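3-oxoacyl-[acyl-carrier-protein] synthase 2 (Rickettsia rickettsii, PDB 4JGA) probably catalyses the condensation of malonyl-ACP with a growing acyl-ACP chain, the elongation step of bacterial fatty acid synthesis, as a thiolase-fold beta-ketoacyl synthase. Local coordinates at residues A[104-109]-A[170-175]; A[232-237]-A[241-246]. All coordinates share one frame; numbering follows the deposited sequence.

Contact 1 of 2, residues A[104-109]-A[170-175]; sequences EAVEDS and IKYGFS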
# COMPACT_ATOMS: atom_id res chain seq x y z
N GLU A 104 3.51 19.36 -9.72
CA GLU A 104 4.25 20.45 -9.13
C GLU A 104 5.68 20.00 -8.67
O GLU A 104 6.69 20.67 -8.97
CB GLU A 104 3.47 21.07 -7.97
CG GLU A 104 4.20 22.29 -7.39
CD GLU A 104 3.55 22.91 -6.17
OE1 GLU A 104 2.61 22.35 -5.59
OE2 GLU A 104 4.06 24.00 -5.76
N ALA A 105 5.77 18.87 -7.95
CA ALA A 105 7.06 18.39 -7.47
C ALA A 105 8.01 18.07 -8.61
O ALA A 105 9.17 18.46 -8.57
CB ALA A 105 6.89 17.18 -6.59
N VAL A 106 7.53 17.35 -9.61
CA VAL A 106 8.36 16.97 -10.72
C VAL A 106 8.86 18.22 -11.46
O VAL A 106 10.05 18.35 -11.68
CB VAL A 106 7.64 16.03 -11.70
CG1 VAL A 106 8.45 15.90 -12.99
CG2 VAL A 106 7.46 14.68 -11.07
N GLU A 107 7.97 19.14 -11.77
CA GLU A 107 8.36 20.39 -12.43
C GLU A 107 9.32 21.22 -11.55
O GLU A 107 10.27 21.76 -12.06
CB GLU A 107 7.15 21.20 -12.83
CG GLU A 107 6.40 20.57 -13.99
CD GLU A 107 5.23 21.42 -14.49
OE1 GLU A 107 4.99 22.51 -13.88
OE2 GLU A 107 4.54 21.00 -15.47
N ASP A 108 9.09 21.26 -10.24
CA ASP A 108 9.97 21.97 -9.34
C ASP A 108 11.39 21.37 -9.40
O ASP A 108 12.38 22.08 -9.40
CB ASP A 108 9.40 21.88 -7.91
CG ASP A 108 10.27 22.59 -6.89
OD1 ASP A 108 10.76 23.69 -7.23
OD2 ASP A 108 10.43 22.07 -5.74
N SER A 109 11.48 20.04 -9.47
CA SER A 109 12.78 19.38 -9.48
C SER A 109 13.53 19.50 -10.80
O SER A 109 14.73 19.25 -10.85
CB SER A 109 12.62 17.90 -9.17
OG SER A 109 12.01 17.24 -10.26
N ILE A 170 2.85 7.22 -16.17
CA ILE A 170 2.48 7.40 -17.56
C ILE A 170 2.77 8.83 -18.03
O ILE A 170 3.28 9.03 -19.08
CB ILE A 170 1.01 7.06 -17.78
CG1 ILE A 170 0.83 5.54 -17.58
CG2 ILE A 170 0.52 7.54 -19.18
CD1 ILE A 170 -0.63 5.13 -17.38
N LYS A 171 2.43 9.81 -17.20
CA LYS A 171 2.62 11.17 -17.55
C LYS A 171 4.06 11.44 -17.90
O LYS A 171 4.33 12.12 -18.89
CB LYS A 171 2.21 12.09 -16.39
CG LYS A 171 2.25 13.57 -16.77
CD LYS A 171 1.40 14.45 -15.83
CE LYS A 171 1.42 15.91 -16.28
NZ LYS A 171 0.61 16.74 -15.34
N TYR A 172 5.01 10.96 -17.07
CA TYR A 172 6.42 11.31 -17.28
C TYR A 172 7.29 10.19 -17.87
O TYR A 172 8.48 10.38 -18.06
CB TYR A 172 7.03 11.85 -15.98
CG TYR A 172 6.36 13.13 -15.56
CD1 TYR A 172 6.61 14.32 -16.24
CD2 TYR A 172 5.49 13.16 -14.48
CE1 TYR A 172 5.98 15.51 -15.87
CE2 TYR A 172 4.88 14.34 -14.09
CZ TYR A 172 5.11 15.50 -14.79
OH TYR A 172 4.49 16.66 -14.38
N GLY A 173 6.70 9.05 -18.17
CA GLY A 173 7.51 7.91 -18.59
C GLY A 173 8.38 7.25 -17.49
O GLY A 173 9.33 6.57 -17.83
N PHE A 174 8.08 7.44 -16.21
CA PHE A 174 8.94 6.89 -15.17
C PHE A 174 8.69 5.38 -15.06
O PHE A 174 7.58 4.94 -14.76
CB PHE A 174 8.69 7.56 -13.85
CG PHE A 174 8.98 9.03 -13.83
CD1 PHE A 174 9.93 9.62 -14.65
CD2 PHE A 174 8.34 9.83 -12.89
CE1 PHE A 174 10.23 10.99 -14.58
CE2 PHE A 174 8.60 11.20 -12.83
CZ PHE A 174 9.55 11.78 -13.67
N SER A 175 9.72 4.60 -15.36
CA SER A 175 9.56 3.16 -15.58
C SER A 175 10.30 2.30 -14.58
O SER A 175 10.42 1.07 -14.74
CB SER A 175 9.99 2.84 -17.01
OG SER A 175 11.21 3.50 -17.30
O HOH W 1 4.60 18.56 -16.16
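Val106 lies over one face of the Tyr172 ring: CG1 is centred on it, while CB and CG2 extend the contact over the CE2 side and CG2 also meets the edge of Phe174. CG1 of Val106 lies 3.8 Å from the centroid of the Tyr172 ring and only 12° off its normal, a well-centred CH-pi contact. That branch stands opposite the backbone N (chi1 168°) and puts CG2 between CE2 of Tyr172, at 4.0 Å, and CE2 of Phe174, at 4.1 Å and close to the plane of the phenylalanine ring. On its other face the tyrosine carries CG of its neighbour Lys171, toward the rim, so the ring is held between valine and lysine. Phe174 in turn has CB of Tyr172 over the centre of one face. Leu112 touches both Val106 and Tyr172, and Ile208 of strand 206-213 packs against Val106 and Phe174 from the central sheet.

The polar part is bridged by water. A single water lies in the plane of the Tyr172 ring, 2.6 Å from its OH, and donates to Glu107 OE2 at 2.5 Å. Within the helix, Ser109 OG gives its hydrogen to Val106 O at 2.7 Å and also bonds to Trp111 N.

Gly173, with positive phi, ends helix 163-172 and turns the chain so that Phe174 follows Tyr172 toward the same valine. The chemistry thus grades from a buried apolar side at Val106 and Phe174 to a hydrated one at Glu107, where the water lets the tyrosine hydroxyl and the carboxylate share a partner without meeting directly.

Contact 2 of 2, residues A[232-237]-A[241-246]; sequences TKYNDN and ASRPWD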
# COMPACT_ATOMS: atom_id res chain seq x y z
N THR A 232 -16.68 17.16 17.38
CA THR A 232 -18.07 17.41 17.01
C THR A 232 -18.65 18.62 17.75
O THR A 232 -19.81 18.93 17.58
CB THR A 232 -18.96 16.19 17.26
OG1 THR A 232 -18.94 15.87 18.63
CG2 THR A 232 -18.48 14.96 16.47
N LYS A 233 -17.82 19.31 18.53
CA LYS A 233 -18.24 20.42 19.37
C LYS A 233 -17.93 21.84 18.82
O LYS A 233 -18.33 22.84 19.42
CB LYS A 233 -17.59 20.26 20.77
N TYR A 234 -17.22 21.97 17.70
CA TYR A 234 -16.90 23.29 17.16
C TYR A 234 -17.48 23.50 15.75
O TYR A 234 -16.90 24.25 14.95
CB TYR A 234 -15.39 23.50 17.10
CG TYR A 234 -14.74 23.86 18.41
CD1 TYR A 234 -14.38 22.87 19.31
CD2 TYR A 234 -14.45 25.18 18.74
CE1 TYR A 234 -13.77 23.17 20.51
CE2 TYR A 234 -13.82 25.51 19.94
CZ TYR A 234 -13.48 24.49 20.81
OH TYR A 234 -12.88 24.78 22.00
N ASN A 235 -18.62 22.88 15.44
CA ASN A 235 -19.24 23.04 14.11
C ASN A 235 -19.62 24.49 13.77
O ASN A 235 -19.61 24.87 12.60
CB ASN A 235 -20.47 22.15 13.95
CG ASN A 235 -20.13 20.68 13.89
OD1 ASN A 235 -19.08 20.26 13.37
ND2 ASN A 235 -21.05 19.86 14.38
N ASP A 236 -19.94 25.29 14.78
CA ASP A 236 -20.25 26.71 14.59
C ASP A 236 -19.02 27.60 14.48
O ASP A 236 -19.13 28.73 14.02
CB ASP A 236 -21.11 27.21 15.74
CG ASP A 236 -22.44 26.47 15.80
OD1 ASP A 236 -22.95 26.10 14.73
OD2 ASP A 236 -22.97 26.25 16.89
N ASN A 237 -17.86 27.09 14.88
CA ASN A 237 -16.61 27.84 14.77
C ASN A 237 -15.50 26.93 14.26
O ASN A 237 -14.59 26.58 15.01
CB ASN A 237 -16.20 28.42 16.14
CG ASN A 237 -17.18 29.42 16.68
OD1 ASN A 237 -16.90 30.61 16.67
ND2 ASN A 237 -18.32 28.95 17.17
N ALA A 241 -11.64 24.39 15.89
CA ALA A 241 -11.83 22.96 16.24
C ALA A 241 -10.53 22.23 16.49
O ALA A 241 -10.43 21.45 17.45
CB ALA A 241 -12.61 22.24 15.13
N SER A 242 -9.57 22.43 15.60
CA SER A 242 -8.33 21.65 15.64
C SER A 242 -7.34 22.40 16.56
O SER A 242 -6.79 23.44 16.19
CB SER A 242 -7.77 21.48 14.24
OG SER A 242 -6.69 20.59 14.20
N ARG A 243 -7.17 21.86 17.78
CA ARG A 243 -6.46 22.55 18.86
C ARG A 243 -5.51 21.62 19.62
O ARG A 243 -5.69 21.35 20.81
CB ARG A 243 -7.46 23.26 19.79
CG ARG A 243 -8.62 22.41 20.29
CD ARG A 243 -9.80 23.29 20.72
NE ARG A 243 -9.39 24.40 21.58
CZ ARG A 243 -9.45 25.71 21.29
NH1 ARG A 243 -9.92 26.17 20.14
NH2 ARG A 243 -9.01 26.58 22.19
N PRO A 244 -4.46 21.16 18.93
CA PRO A 244 -3.55 20.19 19.52
C PRO A 244 -2.95 20.67 20.84
O PRO A 244 -2.53 21.82 20.96
CB PRO A 244 -2.47 19.98 18.44
CG PRO A 244 -3.13 20.45 17.17
CD PRO A 244 -4.01 21.60 17.60
N TRP A 245 -2.97 19.76 21.81
CA TRP A 245 -2.50 19.96 23.19
C TRP A 245 -3.28 20.99 24.00
O TRP A 245 -2.89 21.30 25.14
CB TRP A 245 -1.00 20.24 23.22
CG TRP A 245 -0.22 19.25 22.46
CD1 TRP A 245 0.02 17.91 22.78
CD2 TRP A 245 0.45 19.47 21.22
NE1 TRP A 245 0.78 17.31 21.79
CE2 TRP A 245 1.07 18.24 20.84
CE3 TRP A 245 0.59 20.57 20.38
CZ2 TRP A 245 1.79 18.11 19.68
CZ3 TRP A 245 1.32 20.43 19.23
CH2 TRP A 245 1.93 19.23 18.89
N ASP A 246 -4.36 21.55 23.43
CA ASP A 246 -5.22 22.49 24.14
C ASP A 246 -6.17 21.68 25.02
O ASP A 246 -6.61 20.58 24.65
CB ASP A 246 -6.02 23.36 23.18
CG ASP A 246 -6.79 24.45 23.90
OD1 ASP A 246 -6.17 25.51 24.18
OD2 ASP A 246 -8.01 24.24 24.19
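The guanidinium of Arg243 turns one face to the hydroxyl of Tyr234, and the two flat groups run almost parallel. Their planes are only 4° apart, yet they are shifted, so that it is the hydroxyl that lies over the guanidinium, 3.4 Å above the plane and toward its rim; OH of Tyr234 is 3.5 Å from NE of Arg243. With the oxygen over the face and not in line with an N-H, this is packing; the hydroxyl's hydrogen bond goes to Asp248 OD2. CD of Arg243 lies 3.7 Å from Tyr234 OH, coming at the ring obliquely.

Apolar packing takes over at the near end of the tyrosine: its CB stands 3.6 Å from CB of Ala241, and CG of Tyr234 is 3.7 Å from Ala241 CA, which approaches the ring obliquely. Ile62 and Val253 pack on the alanine as well.

The salt bridge to Asp246 meets the guanidinium at its edge. NE of Arg243 points at Asp246 OD2 at 3.0 Å, with an N-H...O angle of 161°, and the oxygen lies in the guanidinium plane although it is met from above its own carboxylate plane. A bend at chi3 (-47°) turns the group this way. NH2 adds a weak bond to the same oxygen and has Asp392 as a second partner, while NH1 is taken up by Lys240 O. Asp246 OD2 also accepts from Asp248 N, which links the two aspartates that serve Tyr234 and Arg243.

Two tight turns frame the arrangement: type I from Tyr234 to Asn237 and type II from Arg243 to Asp246, each closed by a backbone bond. It is an irregular loop between helix 218-226 and strand 257-265, within the N-terminal ketosynthase family region of a thiolase-type fold, with a buried Arg243-Asp246 salt bridge inside it and ties to Asp392 and Thr393.

Overall arrangement
From the N terminus the chain runs through strand 18-26 to helix 93-109, whose C-terminal end supplies the first half of contact 1. It then passes strand 122-127 and helices 133-146 and 155-159 before helix 163-172 and the loop after it return to close that 60-residue excursion. Strand 178-179, helix 187-200, strand 206-213 and helix 218-226 follow, then contact 2 closes a short loop, with three residues between its segments, before strand 257-265. The two are in series, neither nested nor crossed, with centres about 38 Å apart on opposite sides of the chain's centre. Contact 1 joins two helix ends beside the central sheet; contact 2 shapes a connection reaching strand 62-64 and helix 331-345.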